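Local coordinates for protein (soluble lytic transglycosylase SLT70) (Escherichia coli, PDB 1QSA) that probably cleaves the glycosidic bonds between N-acetylmuramic acid and N-acetylglucosamine in peptidoglycan, leaving a 1,6-anhydro bond in the muramic acid product, at residues Gln105-Tyr110 against Cys139-Ser144; Glu465-Tyr470 against Tyr536-Phe541; Gly542-Phe547 against Ala611-Arg616. All coordinates share one frame; numbering follows the deposited sequence.

Contact 1: Gln105-Tyr110 against Cys139-Ser144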
loop_
_atom_site.group_PDB
_atom_site.type_symbol
_atom_site.label_atom_id
_atom_site.label_comp_id
_atom_site.label_asym_id
_atom_site.label_seq_id
_atom_site.Cartn_x
_atom_site.Cartn_y
_atom_site.Cartn_z
ATOM N N GLN A 105 -13.058 -20.661 1.964
ATOM C CA GLN A 105 -14.409 -20.485 1.416
ATOM C C GLN A 105 -14.623 -21.421 0.227
ATOM O O GLN A 105 -15.700 -22.009 0.082
ATOM C CB GLN A 105 -14.640 -19.030 1.017
ATOM C CG GLN A 105 -14.742 -18.105 2.234
ATOM C CD GLN A 105 -14.647 -16.638 1.862
ATOM O OE1 GLN A 105 -14.630 -16.282 0.681
ATOM N NE2 GLN A 105 -14.607 -15.775 2.872
ATOM N N CYS A 106 -13.592 -21.562 -0.609
ATOM C CA CYS A 106 -13.653 -22.467 -1.760
ATOM C C CYS A 106 -13.955 -23.877 -1.245
ATOM O O CYS A 106 -14.798 -24.590 -1.783
ATOM C CB CYS A 106 -12.317 -22.518 -2.490
ATOM S SG CYS A 106 -11.760 -20.970 -3.277
ATOM N N ASN A 107 -13.267 -24.270 -0.183
ATOM C CA ASN A 107 -13.463 -25.599 0.381
ATOM C C ASN A 107 -14.814 -25.768 1.080
ATOM O O ASN A 107 -15.435 -26.835 1.009
ATOM C CB ASN A 107 -12.296 -25.943 1.312
ATOM C CG ASN A 107 -11.035 -26.294 0.538
ATOM O OD1 ASN A 107 -11.096 -27.001 -0.475
ATOM N ND2 ASN A 107 -9.891 -25.829 1.015
ATOM N N TYR A 108 -15.284 -24.693 1.711
ATOM C CA TYR A 108 -16.572 -24.686 2.402
ATOM C C TYR A 108 -17.696 -24.945 1.395
ATOM O O TYR A 108 -18.579 -25.784 1.632
ATOM C CB TYR A 108 -16.770 -23.327 3.080
ATOM C CG TYR A 108 -18.132 -23.101 3.707
ATOM C CD1 TYR A 108 -18.401 -23.529 5.016
ATOM C CD2 TYR A 108 -19.142 -22.420 3.016
ATOM C CE1 TYR A 108 -19.638 -23.277 5.624
ATOM C CE2 TYR A 108 -20.389 -22.163 3.617
ATOM C CZ TYR A 108 -20.624 -22.590 4.921
ATOM O OH TYR A 108 -21.832 -22.294 5.524
ATOM N N TYR A 109 -17.678 -24.217 0.276
ATOM C CA TYR A 109 -18.712 -24.422 -0.736
ATOM C C TYR A 109 -18.611 -25.761 -1.442
ATOM O O TYR A 109 -19.634 -26.352 -1.771
ATOM C CB TYR A 109 -18.785 -23.238 -1.693
ATOM C CG TYR A 109 -19.342 -22.046 -0.966
ATOM C CD1 TYR A 109 -20.657 -22.067 -0.487
ATOM C CD2 TYR A 109 -18.553 -20.933 -0.691
ATOM C CE1 TYR A 109 -21.167 -21.019 0.242
ATOM C CE2 TYR A 109 -19.062 -19.864 0.055
ATOM C CZ TYR A 109 -20.370 -19.920 0.511
ATOM O OH TYR A 109 -20.898 -18.877 1.227
ATOM N N TYR A 110 -17.397 -26.285 -1.613
ATOM C CA TYR A 110 -17.260 -27.606 -2.231
ATOM C C TYR A 110 -17.830 -28.631 -1.225
ATOM O O TYR A 110 -18.486 -29.602 -1.618
ATOM C CB TYR A 110 -15.800 -27.924 -2.549
ATOM C CG TYR A 110 -15.615 -29.183 -3.363
ATOM C CD1 TYR A 110 -15.988 -29.234 -4.711
ATOM C CD2 TYR A 110 -15.043 -30.319 -2.796
ATOM C CE1 TYR A 110 -15.788 -30.380 -5.473
ATOM C CE2 TYR A 110 -14.836 -31.477 -3.550
ATOM C CZ TYR A 110 -15.210 -31.499 -4.887
ATOM O OH TYR A 110 -14.988 -32.646 -5.629
ATOM N N CYS A 139 -10.361 -23.623 -5.362
ATOM C CA CYS A 139 -11.616 -23.279 -6.023
ATOM C C CYS A 139 -11.820 -23.983 -7.353
ATOM O O CYS A 139 -12.951 -24.050 -7.847
ATOM C CB CYS A 139 -11.735 -21.754 -6.223
ATOM S SG CYS A 139 -12.830 -20.921 -5.011
ATOM N N ASP A 140 -10.747 -24.516 -7.934
ATOM C CA ASP A 140 -10.880 -25.179 -9.233
ATOM C C ASP A 140 -11.904 -26.314 -9.233
ATOM O O ASP A 140 -12.779 -26.368 -10.114
ATOM C CB ASP A 140 -9.513 -25.656 -9.739
ATOM C CG ASP A 140 -8.578 -24.489 -10.079
ATOM O OD1 ASP A 140 -9.059 -23.345 -10.265
ATOM O OD2 ASP A 140 -7.359 -24.723 -10.175
ATOM N N LYS A 141 -11.847 -27.179 -8.225
ATOM C CA LYS A 141 -12.799 -28.294 -8.145
ATOM C C LYS A 141 -14.249 -27.788 -7.981
ATOM O O LYS A 141 -15.197 -28.391 -8.502
ATOM C CB LYS A 141 -12.408 -29.252 -7.008
ATOM C CG LYS A 141 -12.338 -28.616 -5.611
ATOM C CD LYS A 141 -11.838 -29.654 -4.585
ATOM C CE LYS A 141 -11.771 -29.073 -3.177
ATOM N NZ LYS A 141 -10.745 -27.993 -3.085
ATOM N N LEU A 142 -14.403 -26.669 -7.281
ATOM C CA LEU A 142 -15.713 -26.061 -7.054
ATOM C C LEU A 142 -16.267 -25.467 -8.351
ATOM O O LEU A 142 -17.430 -25.679 -8.678
ATOM C CB LEU A 142 -15.634 -24.965 -5.977
ATOM C CG LEU A 142 -16.929 -24.165 -5.747
ATOM C CD1 LEU A 142 -18.084 -25.053 -5.225
ATOM C CD2 LEU A 142 -16.644 -23.016 -4.776
ATOM N N PHE A 143 -15.432 -24.716 -9.074
ATOM C CA PHE A 143 -15.855 -24.112 -10.329
ATOM C C PHE A 143 -16.183 -25.210 -11.344
ATOM O O PHE A 143 -17.074 -25.046 -12.171
ATOM C CB PHE A 143 -14.757 -23.185 -10.889
ATOM C CG PHE A 143 -14.473 -21.979 -10.034
ATOM C CD1 PHE A 143 -15.459 -21.435 -9.209
ATOM C CD2 PHE A 143 -13.213 -21.364 -10.075
ATOM C CE1 PHE A 143 -15.208 -20.294 -8.435
ATOM C CE2 PHE A 143 -12.947 -20.224 -9.311
ATOM C CZ PHE A 143 -13.938 -19.684 -8.491
ATOM N N SER A 144 -15.440 -26.314 -11.281
ATOM C CA SER A 144 -15.643 -27.451 -12.182
ATOM C C SER A 144 -17.007 -28.107 -11.965
ATOM O O SER A 144 -17.760 -28.294 -12.925
ATOM C CB SER A 144 -14.529 -28.481 -11.994
ATOM O OG SER A 144 -14.668 -29.529 -12.933
#
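The ring of Tyr110 carries the chain of Lys141 on one face: CD of Lys141 stands 3.7 Å from the centroid of the Tyr110 ring, a CH-pi contact over the centre. CE of Lys141 continues over the same face, 3.5 Å from CD2 of Tyr110, and CA of Leu142 approaches obliquely. Tyr110 and Lys141 cross at about a right angle. Trp88 meets Tyr110 edge-to-face from outside the two helices, and the neighbouring Tyr109 ring has CD2 of Tyr108 over the centre of one face. The lysine bends at its last torsion (chi4 -66°), which puts NZ beside Asn107. There NZ donates to OD1 of Asn107 over 2.8 Å, nearly along the C=O axis. The same ammonium also bonds the carbonyl O of Ala138, while ND2 of Asn107 is held by Asn80, so both ends of the amide are used. Lysine suits this place because its methylenes can cover an aromatic face while its charge finds oxygen partners beyond the rim; the cation-pi attraction itself is long and at most weak.

A little further along, SG of Cys106 and SG of Cys139 form a disulfide of 2.0 Å with a torsion of -92°, close to the relaxed right angle. Between bridge and ring, the methyls of Leu142 lie against helix 102-114, CD2 3.8 Å from CB of Tyr109. Helices 102-114 and 138-148 belong to the alpha-superhelix, their short segments 39° apart. The disulfide, consistent with the oxidising periplasm, fixes them covalently at this point, and the polar and apolar contacts add to it.

Contact 2: Glu465-Tyr470 against Tyr536-Phe541. With SO4 (sulfate ion), chain L.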
loop_
_atom_site.group_PDB
_atom_site.type_symbol
_atom_site.label_atom_id
_atom_site.label_comp_id
_atom_site.label_asym_id
_atom_site.label_seq_id
_atom_site.Cartn_x
_atom_site.Cartn_y
_atom_site.Cartn_z
ATOM N N GLU A 465 25.998 14.673 6.963
ATOM C CA GLU A 465 25.353 15.962 6.747
ATOM C C GLU A 465 23.826 15.892 6.855
ATOM O O GLU A 465 23.178 16.891 7.152
ATOM C CB GLU A 465 25.753 16.523 5.383
ATOM C CG GLU A 465 27.269 16.639 5.200
ATOM C CD GLU A 465 27.654 16.888 3.762
ATOM O OE1 GLU A 465 27.540 15.951 2.946
ATOM O OE2 GLU A 465 28.057 18.032 3.436
ATOM N N ILE A 466 23.247 14.721 6.597
ATOM C CA ILE A 466 21.797 14.565 6.737
ATOM C C ILE A 466 21.400 14.850 8.187
ATOM O O ILE A 466 22.069 14.392 9.123
ATOM C CB ILE A 466 21.301 13.113 6.370
ATOM C CG1 ILE A 466 22.140 12.036 7.082
ATOM C CG2 ILE A 466 21.279 12.928 4.844
ATOM C CD1 ILE A 466 21.488 10.642 7.039
ATOM N N PRO A 467 20.380 15.697 8.398
ATOM C CA PRO A 467 19.944 16.003 9.769
ATOM C C PRO A 467 19.341 14.764 10.451
ATOM O O PRO A 467 18.746 13.906 9.792
ATOM C CB PRO A 467 18.857 17.058 9.552
ATOM C CG PRO A 467 19.255 17.725 8.284
ATOM C CD PRO A 467 19.695 16.553 7.417
ATOM N N GLN A 468 19.495 14.666 11.767
ATOM C CA GLN A 468 18.904 13.541 12.507
ATOM C C GLN A 468 17.386 13.489 12.266
ATOM O O GLN A 468 16.832 12.424 12.007
ATOM C CB GLN A 468 19.169 13.673 14.004
ATOM C CG GLN A 468 18.697 12.443 14.790
ATOM C CD GLN A 468 18.757 12.652 16.288
ATOM O OE1 GLN A 468 19.620 13.374 16.784
ATOM N NE2 GLN A 468 17.840 12.025 17.016
ATOM N N SER A 469 16.728 14.644 12.330
ATOM C CA SER A 469 15.283 14.744 12.120
ATOM C C SER A 469 14.874 14.191 10.753
ATOM O O SER A 469 13.846 13.523 10.623
ATOM C CB SER A 469 14.834 16.209 12.251
ATOM O OG SER A 469 15.392 17.016 11.215
ATOM N N TYR A 470 15.708 14.450 9.754
ATOM C CA TYR A 470 15.447 14.003 8.398
ATOM C C TYR A 470 15.521 12.478 8.282
ATOM O O TYR A 470 14.648 11.865 7.656
ATOM C CB TYR A 470 16.404 14.695 7.425
ATOM C CG TYR A 470 16.220 14.250 6.003
ATOM C CD1 TYR A 470 14.957 14.299 5.394
ATOM C CD2 TYR A 470 17.292 13.726 5.274
ATOM C CE1 TYR A 470 14.765 13.826 4.088
ATOM C CE2 TYR A 470 17.113 13.257 3.975
ATOM C CZ TYR A 470 15.851 13.307 3.391
ATOM O OH TYR A 470 15.679 12.808 2.115
ATOM N N TYR A 536 24.395 9.313 1.105
ATOM C CA TYR A 536 24.935 9.216 -0.247
ATOM C C TYR A 536 24.074 10.008 -1.241
ATOM O O TYR A 536 24.600 10.857 -1.962
ATOM C CB TYR A 536 25.049 7.746 -0.679
ATOM C CG TYR A 536 25.288 7.545 -2.167
ATOM C CD1 TYR A 536 26.443 8.014 -2.791
ATOM C CD2 TYR A 536 24.338 6.897 -2.951
ATOM C CE1 TYR A 536 26.638 7.835 -4.180
ATOM C CE2 TYR A 536 24.525 6.719 -4.318
ATOM C CZ TYR A 536 25.668 7.183 -4.922
ATOM O OH TYR A 536 25.838 6.962 -6.273
ATOM N N VAL A 537 22.766 9.758 -1.269
ATOM C CA VAL A 537 21.912 10.495 -2.211
ATOM C C VAL A 537 21.783 11.975 -1.820
ATOM O O VAL A 537 21.624 12.840 -2.681
ATOM C CB VAL A 537 20.523 9.815 -2.452
ATOM C CG1 VAL A 537 20.714 8.457 -3.149
ATOM C CG2 VAL A 537 19.753 9.656 -1.166
ATOM N N TYR A 538 21.880 12.261 -0.526
ATOM C CA TYR A 538 21.805 13.637 -0.041
ATOM C C TYR A 538 22.979 14.477 -0.598
ATOM O O TYR A 538 22.766 15.500 -1.251
ATOM C CB TYR A 538 21.797 13.646 1.493
ATOM C CG TYR A 538 21.541 14.996 2.152
ATOM C CD1 TYR A 538 20.284 15.609 2.080
ATOM C CD2 TYR A 538 22.538 15.627 2.899
ATOM C CE1 TYR A 538 20.030 16.814 2.747
ATOM C CE2 TYR A 538 22.293 16.830 3.571
ATOM C CZ TYR A 538 21.028 17.411 3.486
ATOM O OH TYR A 538 20.764 18.593 4.133
ATOM N N GLN A 539 24.214 14.008 -0.409
ATOM C CA GLN A 539 25.372 14.744 -0.902
ATOM C C GLN A 539 25.415 14.760 -2.429
ATOM O O GLN A 539 25.793 15.759 -3.025
ATOM C CB GLN A 539 26.678 14.172 -0.314
ATOM C CG GLN A 539 27.028 12.739 -0.727
ATOM C CD GLN A 539 27.673 12.647 -2.110
ATOM O OE1 GLN A 539 28.478 13.495 -2.488
ATOM N NE2 GLN A 539 27.311 11.612 -2.867
ATOM N N GLN A 540 24.959 13.673 -3.052
ATOM C CA GLN A 540 24.965 13.570 -4.506
ATOM C C GLN A 540 24.115 14.665 -5.157
ATOM O O GLN A 540 24.481 15.210 -6.205
ATOM C CB GLN A 540 24.505 12.192 -4.968
ATOM C CG GLN A 540 24.768 11.961 -6.450
ATOM C CD GLN A 540 24.619 10.517 -6.850
ATOM O OE1 GLN A 540 23.528 10.061 -7.196
ATOM N NE2 GLN A 540 25.724 9.780 -6.808
ATOM N N PHE A 541 23.006 15.012 -4.510
ATOM C CA PHE A 541 22.122 16.044 -5.030
ATOM C C PHE A 541 22.214 17.403 -4.332
ATOM O O PHE A 541 21.234 18.144 -4.271
ATOM C CB PHE A 541 20.676 15.543 -5.069
ATOM C CG PHE A 541 20.437 14.478 -6.109
ATOM C CD1 PHE A 541 20.219 14.818 -7.438
ATOM C CD2 PHE A 541 20.460 13.132 -5.762
ATOM C CE1 PHE A 541 20.033 13.828 -8.410
ATOM C CE2 PHE A 541 20.275 12.142 -6.720
ATOM C CZ PHE A 541 20.063 12.489 -8.047
HETATM S S SO4 L . 21.568 17.611 13.224
HETATM O O1 SO4 L . 21.392 16.157 13.067
HETATM O O2 SO4 L . 20.253 18.273 13.285
HETATM O O3 SO4 L . 22.305 17.889 14.470
HETATM O O4 SO4 L . 22.322 18.152 12.078
HETATM O O HOH W 1 22.579 19.857 5.827
#
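In the lysozyme-like catalytic domain, the loop leading into helix 468-479, whose later part holds the probable active-site Glu478, packs against the end of helix 523-540 through Ile466 and Tyr538. CG2 of Ile466 presses over one face of the Tyr538 ring, 3.4 Å from its CG, and CA of Ile466 adds a CH-pi contact over the same face. Tyr538 reaches this place with CG anti to its backbone N (chi1 -172°). CB of Glu465 lies at the edge of the ring, in its plane, 3.9 Å from CE2 of Tyr538. CE2 of Tyr470 comes obliquely to 4.4 Å from CD1 of Tyr538, the Tyr470 hydroxyl being bonded to Ser549. A tyrosine suits the place because its ring is buried while its OH accepts from a water, 2.8 Å away, that also donates weakly to O of Glu465. An alanine in place of Tyr538 would probably open a gap beneath CG2 of Ile466 and leave that water without its hydroxyl partner. Pro467 occupies the N-cap position of helix 468-479, and a sulfate, probably from the crystallisation liquor, accepts through O1 from N of Gln468 over 2.7 Å. An anion held by a backbone N-H of the first turn is typical of a helix N terminus.

Contact 3: Gly542-Phe547 against Ala611-Arg616; sequences GNNRIF and ATEWGR
With CG anti to its carbonyl carbon (chi1 -71°), Glu613 sends an extended chain from helix 611-615 to the N terminus of helix 545-554, where Arg545 bends at chi3 (-51°) to meet it. This is a buried bidentate salt bridge at a helix start, in the lysozyme-like domain. The arginine grips the carboxylate side-on: NH2 of Arg545 donates to OE1 of Glu613 over 2.8 Å, almost in the guanidinium plane, and NE of Arg545 donates to the syn lone pair of OE2 over 3.0 Å. The two flat groups are nearly coplanar.

The backbone N of Arg545 meets OE2 of Glu613 on its anti side, tilted out of the carboxylate plane, over 2.9 Å; separately, a water donates to OE2 and to O of Asn543. OE1 has a further donor in N of Ser610. So many donors, and the helix N terminus, would probably stabilise the negative charge of a buried glutamate. Arg545 in turn pairs its NH1 with Asp595, so its positive charge lies between two acids.

On the more exposed flank, Arg616, in one of two deposited conformers and so less certainly placed, sets its guanidinium against the edge of the Phe547 ring, the planes 89° apart.

Two residues before the N-cap of helix 545-554, Gly542 takes the positive phi that closes helix 523-540 in a Schellman motif. The N-cap itself is Asn544. Asparagine suits the position because one short amide can both cap the helix and donate outward: ND2 bonds the hydroxyl of Tyr618 and touches CG of Glu613, while OD1 of Asn544 accepts from N of Phe547 at 3.1 Å and more weakly from N of Ile546.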
loop_
_atom_site.group_PDB
_atom_site.type_symbol
_atom_site.label_atom_id
_atom_site.label_comp_id
_atom_site.label_asym_id
_atom_site.label_seq_id
_atom_site.Cartn_x
_atom_site.Cartn_y
_atom_site.Cartn_z
ATOM N N GLY A 542 23.384 17.716 -3.780
ATOM C CA GLY A 542 23.575 19.022 -3.163
ATOM C C GLY A 542 22.889 19.337 -1.849
ATOM O O GLY A 542 22.491 20.486 -1.610
ATOM N N ASN A 543 22.732 18.324 -1.003
ATOM C CA ASN A 543 22.138 18.503 0.319
ATOM C C ASN A 543 20.727 19.086 0.255
ATOM O O ASN A 543 20.330 19.896 1.095
ATOM C CB ASN A 543 23.050 19.385 1.194
ATOM C CG ASN A 543 24.346 18.683 1.600
ATOM O OD1 ASN A 543 24.733 17.662 1.022
ATOM N ND2 ASN A 543 25.030 19.245 2.594
ATOM N N ASN A 544 19.948 18.580 -0.693
ATOM C CA ASN A 544 18.571 19.027 -0.891
ATOM C C ASN A 544 17.637 17.855 -0.577
ATOM O O ASN A 544 17.710 16.819 -1.227
ATOM C CB ASN A 544 18.419 19.497 -2.344
ATOM C CG ASN A 544 17.025 19.991 -2.653
ATOM O OD1 ASN A 544 16.059 19.226 -2.580
ATOM N ND2 ASN A 544 16.910 21.269 -3.030
ATOM N N ARG A 545 16.776 18.030 0.422
ATOM C CA ARG A 545 15.874 16.970 0.869
ATOM C C ARG A 545 14.797 16.569 -0.129
ATOM O O ARG A 545 14.280 15.454 -0.071
ATOM C CB ARG A 545 15.278 17.304 2.235
ATOM C CG ARG A 545 16.344 17.362 3.348
ATOM C CD ARG A 545 15.739 17.932 4.631
ATOM N NE ARG A 545 15.060 19.186 4.303
ATOM C CZ ARG A 545 13.801 19.474 4.617
ATOM N NH1 ARG A 545 13.082 18.656 5.384
ATOM N NH2 ARG A 545 13.274 20.628 4.207
ATOM N N ILE A 546 14.456 17.459 -1.055
ATOM C CA ILE A 546 13.461 17.085 -2.058
ATOM C C ILE A 546 14.105 16.024 -2.954
ATOM O O ILE A 546 13.523 14.963 -3.195
ATOM C CB ILE A 546 13.016 18.315 -2.908
ATOM C CG1 ILE A 546 12.209 19.280 -2.025
ATOM C CG2 ILE A 546 12.196 17.864 -4.128
ATOM C CD1 ILE A 546 11.880 20.620 -2.703
ATOM N N PHE A 547 15.323 16.314 -3.416
ATOM C CA PHE A 547 16.052 15.384 -4.284
ATOM C C PHE A 547 16.434 14.083 -3.587
ATOM O O PHE A 547 16.239 13.003 -4.148
ATOM C CB PHE A 547 17.318 16.038 -4.857
ATOM C CG PHE A 547 17.067 17.313 -5.626
ATOM C CD1 PHE A 547 15.853 17.537 -6.251
ATOM C CD2 PHE A 547 18.063 18.295 -5.711
ATOM C CE1 PHE A 547 15.619 18.716 -6.955
ATOM C CE2 PHE A 547 17.841 19.481 -6.412
ATOM C CZ PHE A 547 16.617 19.691 -7.037
ATOM N N ALA A 611 16.317 27.830 3.383
ATOM C CA ALA A 611 16.339 28.959 2.450
ATOM C C ALA A 611 16.892 28.496 1.101
ATOM O O ALA A 611 16.391 28.889 0.053
ATOM C CB ALA A 611 17.213 30.075 3.003
ATOM N N THR A 612 17.890 27.618 1.141
ATOM C CA THR A 612 18.504 27.105 -0.083
ATOM C C THR A 612 17.534 26.244 -0.897
ATOM O O THR A 612 17.401 26.422 -2.113
ATOM C CB THR A 612 19.809 26.354 0.234
ATOM O OG1 THR A 612 20.742 27.283 0.817
ATOM C CG2 THR A 612 20.421 25.775 -1.031
ATOM N N GLU A 613 16.820 25.349 -0.226
ATOM C CA GLU A 613 15.846 24.503 -0.912
ATOM C C GLU A 613 14.715 25.360 -1.481
ATOM O O GLU A 613 14.287 25.171 -2.630
ATOM C CB GLU A 613 15.258 23.482 0.069
ATOM C CG GLU A 613 16.237 22.391 0.488
ATOM C CD GLU A 613 15.764 21.607 1.706
ATOM O OE1 GLU A 613 14.922 22.123 2.461
ATOM O OE2 GLU A 613 16.249 20.476 1.920
ATOM N N TRP A 614 14.213 26.281 -0.662
ATOM C CA TRP A 614 13.107 27.158 -1.045
ATOM C C TRP A 614 13.403 28.064 -2.242
ATOM O O TRP A 614 12.526 28.285 -3.078
ATOM C CB TRP A 614 12.700 28.028 0.154
ATOM C CG TRP A 614 11.472 28.887 -0.061
ATOM C CD1 TRP A 614 11.432 30.238 -0.328
ATOM C CD2 TRP A 614 10.108 28.455 0.006
ATOM N NE1 TRP A 614 10.127 30.662 -0.430
ATOM C CE2 TRP A 614 9.291 29.595 -0.227
ATOM C CE3 TRP A 614 9.494 27.223 0.242
ATOM C CZ2 TRP A 614 7.891 29.530 -0.228
ATOM C CZ3 TRP A 614 8.097 27.157 0.241
ATOM C CH2 TRP A 614 7.315 28.309 0.008
ATOM N N GLY A 615 14.636 28.552 -2.324
ATOM C CA GLY A 615 15.007 29.489 -3.381
ATOM C C GLY A 615 15.709 28.999 -4.630
ATOM O O GLY A 615 15.866 29.756 -5.585
ATOM N N ARG A 616 16.126 27.741 -4.627
ATOM C CA ARG A 616 16.829 27.123 -5.744
ATOM C C ARG A 616 15.960 27.049 -7.010
ATOM O O ARG A 616 14.730 27.049 -6.937
ATOM C CB ARG A 616 17.248 25.710 -5.337
ATOM C CG ARG A 616 18.026 24.989 -6.389
ATOM C CD ARG A 616 17.908 23.497 -6.247
ATOM N NE ARG A 616 18.306 22.880 -7.501
ATOM C CZ ARG A 616 19.526 22.428 -7.757
ATOM N NH1 ARG A 616 20.458 22.458 -6.815
ATOM N NH2 ARG A 616 19.794 21.898 -8.944
HETATM O O HOH W 2 18.577 20.374 3.762
#

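Overall arrangement
Contact 1 lies in the alpha-superhelix, across the chain's centre from the other two and about 54 Å from contact 2, centre to centre. Contacts 2 and 3 are neighbours, their centres about 11 Å apart, and they share the turn between helix 523-540 and helix 545-554: O of Tyr538 probably accepts from N of Asn543, and Phe541 packs on Phe547. Contact 3 is the most buried and relies on paired charges and helix capping. Contact 2 is partly buried and mostly apolar, with a water bridging its margin. Contact 1, also partly buried, differs from both in having a covalent bond between neighbouring helices of the superhelix.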